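Local coordinates for protein glycosyl hydrolase (Rhizobium leguminosarum bv. trifolii, PDB 5NDX) that probably hydrolyses O-glycosidic bonds as a family 39 glycoside hydrolase, a bacterial orthologue of human alpha-L-iduronidase, at residues P596-D608 and R612-S621. The protein carries 2 engineered substitutions. Residues are numbered along the deposited sequence; the frame is centred on the assembly and turned at random.
Sequences PPEGVRYAVCARD and RRSELCLSRS. Engineered in segment 596-608: Glu598 (natural residue Gln). Unlike the reference sequence in segment 596-608: Arg607 (reference His). Unlike the reference sequence in segment 612-621: Leu618 (reference Val), Ser619 (reference Phe). With SO4 (sulfate ion), chain G.
Tyr602 and Arg620 face each other as an antiparallel hydrogen-bonded pair, and so do Val604 and Leu618. Strands 601-607 and 618-620 form a beta hairpin, their axes 165° apart. Two backbone bonds hold the second pair, Val604 N to Leu618 O at 2.8 Å and Leu618 N to Val604 O. Beyond Val604 the register shifts by two residues. A second short ladder resumes near the turn, where Ser614 N reaches Ala606 O at 2.7 Å and Asp608 N reaches Arg612 O. In the interruption, Ser614 OG takes over for a backbone carbonyl: it accepts from Ala606 N at 3.0 Å and donates to Leu616 O. With chi1 at 48°, this hydroxyl is tucked back between its own N and C, where it can reach Ala606 N and Leu616 O. Next to it the disulfide Cys605–Cys617 ties the two segments covalently. The bent side chain of Arg613 lies against it, Arg613 CD 3.7 Å from Cys605 CB. At the turn Arg612 meets the Asp608 carboxylate with three N-H groups. Asp608 OD1 accepts from Arg612 N at 2.9 Å, from above the carboxylate plane. Asp608 OD2 lies in the guanidinium plane of Arg612 and accepts from Arg612 NE at 2.8 Å and from Arg612 NH2, a salt bridge. Without the carboxylate, as with an alanine here, the Arg612 guanidinium would probably be held less firmly, though Asp527 also pairs with it. Arg607 NH1 and NH2 hold a sulfate, probably from the crystallisation liquor; Arg607 NH2 meets sulfate O3 at 2.6 Å. Strand 618-620 is an edge strand of a four-stranded antiparallel sheet, and strand 566-572 pairs with the other side of 601-607. Tyr602, Val604 and Leu618 share one face, where strands 536-545 and 549-557 pack; Tyr602 OH bonds His593. This last hairpin of the chain lies in the C-terminal beta domain, away from the ligand pocket.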
loop_
_atom_site.group_PDB
_atom_site.type_symbol
_atom_site.label_atom_id
_atom_site.label_comp_id
_atom_site.label_asym_id
_atom_site.label_seq_id
_atom_site.Cartn_x
_atom_site.Cartn_y
_atom_site.Cartn_z
ATOM N N PRO A 596 -2.747 2.155 28.922
ATOM C CA PRO A 596 -1.469 2.461 29.532
ATOM C C PRO A 596 -1.605 2.646 31.053
ATOM O O PRO A 596 -2.608 3.187 31.496
ATOM C CB PRO A 596 -1.092 3.801 28.903
ATOM C CG PRO A 596 -2.372 4.409 28.502
ATOM C CD PRO A 596 -3.245 3.263 28.101
ATOM N N PRO A 597 -0.606 2.213 31.829
ATOM C CA PRO A 597 -0.637 2.526 33.260
ATOM C C PRO A 597 -0.414 4.022 33.492
ATOM O O PRO A 597 -0.136 4.774 32.559
ATOM C CB PRO A 597 0.507 1.686 33.822
ATOM C CG PRO A 597 1.493 1.606 32.699
ATOM C CD PRO A 597 0.701 1.663 31.414
ATOM N N GLU A 598 -0.582 4.471 34.727
ATOM C CA GLU A 598 -0.341 5.871 35.060
ATOM C C GLU A 598 1.145 6.213 35.000
ATOM O O GLU A 598 1.988 5.368 35.296
ATOM C CB GLU A 598 -0.919 6.214 36.431
ATOM C CG GLU A 598 -2.437 6.350 36.420
ATOM C CD GLU A 598 -2.970 7.118 37.625
ATOM O OE1 GLU A 598 -2.429 8.206 37.971
ATOM O OE2 GLU A 598 -3.950 6.629 38.228
ATOM N N GLY A 599 1.436 7.454 34.606
ATOM C CA GLY A 599 2.808 7.938 34.376
ATOM C C GLY A 599 3.563 7.000 33.439
ATOM O O GLY A 599 4.673 6.520 33.772
ATOM N N VAL A 600 2.915 6.674 32.310
ATOM C CA VAL A 600 3.463 5.684 31.355
ATOM C C VAL A 600 4.658 6.298 30.613
ATOM O O VAL A 600 4.589 7.407 30.129
ATOM C CB VAL A 600 2.411 5.176 30.335
ATOM C CG1 VAL A 600 1.857 6.306 29.471
ATOM C CG2 VAL A 600 2.989 4.057 29.464
ATOM N N ARG A 601 5.749 5.565 30.551
ATOM C CA ARG A 601 6.816 5.874 29.614
ATOM C C ARG A 601 6.997 4.680 28.640
ATOM O O ARG A 601 7.099 3.520 29.077
ATOM C CB ARG A 601 8.107 6.167 30.386
ATOM C CG ARG A 601 9.190 6.829 29.559
ATOM C CD ARG A 601 10.324 7.429 30.410
ATOM N NE ARG A 601 11.233 8.216 29.555
ATOM C CZ ARG A 601 11.033 9.479 29.140
ATOM N NH1 ARG A 601 9.962 10.179 29.522
ATOM N NH2 ARG A 601 11.928 10.074 28.346
ATOM N N TYR A 602 7.066 4.995 27.343
ATOM C CA TYR A 602 7.236 4.028 26.255
ATOM C C TYR A 602 8.693 3.966 25.838
ATOM O O TYR A 602 9.390 4.950 25.937
ATOM C CB TYR A 602 6.349 4.415 25.067
ATOM C CG TYR A 602 4.888 4.146 25.323
ATOM C CD1 TYR A 602 4.395 2.834 25.361
ATOM C CD2 TYR A 602 4.001 5.188 25.550
ATOM C CE1 TYR A 602 3.055 2.570 25.605
ATOM C CE2 TYR A 602 2.649 4.946 25.779
ATOM C CZ TYR A 602 2.197 3.639 25.823
ATOM O OH TYR A 602 0.894 3.422 26.077
ATOM N N ALA A 603 9.151 2.786 25.449
ATOM C CA ALA A 603 10.458 2.581 24.809
ATOM C C ALA A 603 10.278 1.604 23.616
ATOM O O ALA A 603 9.445 0.697 23.691
ATOM C CB ALA A 603 11.464 2.005 25.798
ATOM N N VAL A 604 10.988 1.847 22.513
ATOM C CA VAL A 604 10.994 0.954 21.370
ATOM C C VAL A 604 12.431 0.488 21.126
ATOM O O VAL A 604 13.331 1.331 21.096
ATOM C CB VAL A 604 10.389 1.648 20.132
ATOM C CG1 VAL A 604 10.393 0.699 18.960
ATOM C CG2 VAL A 604 8.955 2.056 20.408
ATOM N N CYS A 605 12.635 -0.836 21.011
ATOM C CA CYS A 605 13.924 -1.466 20.726
ATOM C C CYS A 605 13.864 -2.123 19.362
ATOM O O CYS A 605 12.831 -2.663 18.998
ATOM C CB CYS A 605 14.231 -2.543 21.787
ATOM S SG CYS A 605 14.103 -1.830 23.478
ATOM N N ALA A 606 14.961 -2.102 18.617
ATOM C CA ALA A 606 15.095 -2.906 17.423
ATOM C C ALA A 606 15.811 -4.185 17.798
ATOM O O ALA A 606 16.625 -4.173 18.731
ATOM C CB ALA A 606 15.823 -2.168 16.324
ATOM N N ARG A 607 15.425 -5.287 17.140
ATOM C CA ARG A 607 16.053 -6.601 17.275
ATOM C C ARG A 607 16.370 -7.145 15.895
ATOM O O ARG A 607 15.524 -7.096 15.010
ATOM C CB ARG A 607 15.163 -7.589 17.990
ATOM C CG ARG A 607 15.242 -7.483 19.490
ATOM C CD ARG A 607 14.922 -8.803 20.181
ATOM N NE ARG A 607 14.831 -8.497 21.605
ATOM C CZ ARG A 607 15.856 -8.473 22.452
ATOM N NH1 ARG A 607 17.077 -8.819 22.063
ATOM N NH2 ARG A 607 15.653 -8.125 23.722
ATOM N N ASP A 608 17.595 -7.595 15.695
ATOM C CA ASP A 608 17.947 -8.172 14.439
ATOM C C ASP A 608 17.602 -9.664 14.478
ATOM O O ASP A 608 17.204 -10.208 15.520
ATOM C CB ASP A 608 19.393 -7.899 14.058
ATOM C CG ASP A 608 20.418 -8.570 14.971
ATOM O OD1 ASP A 608 20.086 -9.512 15.714
ATOM O OD2 ASP A 608 21.589 -8.114 14.908
ATOM N N ARG A 612 20.008 -9.831 18.553
ATOM C CA ARG A 612 20.645 -8.702 19.225
ATOM C C ARG A 612 19.721 -7.480 19.291
ATOM O O ARG A 612 19.129 -7.105 18.297
ATOM C CB ARG A 612 21.953 -8.333 18.540
ATOM C CG ARG A 612 22.972 -9.470 18.580
ATOM C CD ARG A 612 24.214 -9.145 17.757
ATOM N NE ARG A 612 23.857 -9.066 16.329
ATOM C CZ ARG A 612 24.609 -9.488 15.316
ATOM N NH1 ARG A 612 25.788 -10.043 15.508
ATOM N NH2 ARG A 612 24.188 -9.302 14.076
ATOM N N ARG A 613 19.632 -6.881 20.462
ATOM C CA ARG A 613 18.874 -5.660 20.699
ATOM C C ARG A 613 19.678 -4.447 20.344
ATOM O O ARG A 613 20.867 -4.426 20.565
ATOM C CB ARG A 613 18.450 -5.542 22.161
ATOM C CG ARG A 613 17.244 -4.627 22.304
ATOM C CD ARG A 613 16.746 -4.361 23.737
ATOM N NE ARG A 613 17.688 -3.893 24.764
ATOM C CZ ARG A 613 18.482 -2.828 24.717
ATOM N NH1 ARG A 613 18.575 -2.072 23.642
ATOM N NH2 ARG A 613 19.245 -2.536 25.758
ATOM N N SER A 614 19.037 -3.421 19.801
ATOM C CA SER A 614 19.723 -2.146 19.554
ATOM C C SER A 614 20.162 -1.676 20.932
ATOM O O SER A 614 19.332 -1.649 21.841
ATOM C CB SER A 614 18.822 -1.100 18.904
ATOM O OG SER A 614 17.583 -0.995 19.574
ATOM N N GLU A 615 21.475 -1.424 21.084
ATOM C CA GLU A 615 22.118 -0.970 22.363
ATOM C C GLU A 615 21.377 0.204 23.058
ATOM O O GLU A 615 21.307 0.297 24.283
ATOM C CB GLU A 615 23.584 -0.575 22.102
ATOM C CG GLU A 615 24.544 -1.760 22.145
ATOM C CD GLU A 615 25.879 -1.470 21.471
ATOM O OE1 GLU A 615 26.615 -2.439 21.178
ATOM O OE2 GLU A 615 26.194 -0.280 21.221
ATOM N N LEU A 616 20.812 1.061 22.227
ATOM C CA LEU A 616 19.932 2.112 22.621
ATOM C C LEU A 616 18.484 1.626 22.277
ATOM O O LEU A 616 18.229 1.135 21.175
ATOM C CB LEU A 616 20.353 3.328 21.781
ATOM C CG LEU A 616 20.114 4.861 21.870
ATOM C CD1 LEU A 616 21.363 5.497 21.265
ATOM C CD2 LEU A 616 18.866 5.461 21.174
ATOM N N CYS A 617 17.581 1.782 23.236
ATOM C CA CYS A 617 16.170 1.920 22.977
ATOM C C CYS A 617 15.800 3.402 22.768
ATOM O O CYS A 617 16.590 4.267 23.064
ATOM C CB CYS A 617 15.366 1.162 24.054
ATOM S SG CYS A 617 15.804 -0.632 23.870
ATOM N N LEU A 618 14.681 3.646 22.096
ATOM C CA LEU A 618 14.154 4.979 21.822
ATOM C C LEU A 618 13.010 5.198 22.793
ATOM O O LEU A 618 12.066 4.417 22.787
ATOM C CB LEU A 618 13.632 5.055 20.382
ATOM C CG LEU A 618 13.536 6.433 19.751
ATOM C CD1 LEU A 618 12.605 7.326 20.491
ATOM C CD2 LEU A 618 14.897 7.045 19.845
ATOM N N SER A 619 13.086 6.246 23.599
ATOM C CA SER A 619 12.073 6.598 24.599
ATOM C C SER A 619 11.229 7.807 24.222
ATOM O O SER A 619 11.608 8.583 23.338
ATOM C CB SER A 619 12.728 6.909 25.949
ATOM O OG SER A 619 13.220 5.712 26.534
ATOM N N ARG A 620 10.051 7.866 24.859
ATOM C CA ARG A 620 9.226 9.078 25.104
ATOM C C ARG A 620 7.767 8.733 25.548
ATOM O O ARG A 620 7.532 7.620 26.026
ATOM C CB ARG A 620 9.307 10.142 23.975
ATOM C CG ARG A 620 10.427 11.161 24.241
ATOM C CD ARG A 620 10.097 12.201 25.320
ATOM N NE ARG A 620 9.284 11.660 26.424
ATOM C CZ ARG A 620 8.368 12.332 27.132
ATOM N NH1 ARG A 620 7.670 11.689 28.067
ATOM N NH2 ARG A 620 8.145 13.632 26.942
ATOM N N SER A 621 6.838 9.704 25.508
ATOM C CA SER A 621 5.371 9.472 25.712
ATOM C C SER A 621 4.593 10.734 25.328
ATOM O O SER A 621 5.040 11.482 24.455
ATOM C CB SER A 621 5.006 9.034 27.150
ATOM O OG SER A 621 3.612 8.761 27.269
HETATM S S SO4 G . 18.382 -8.122 25.739
HETATM O O1 SO4 G . 19.073 -9.191 26.503
HETATM O O2 SO4 G . 18.654 -8.296 24.295
HETATM O O3 SO4 G . 16.924 -8.205 25.987
HETATM O O4 SO4 G . 18.876 -6.794 26.172
#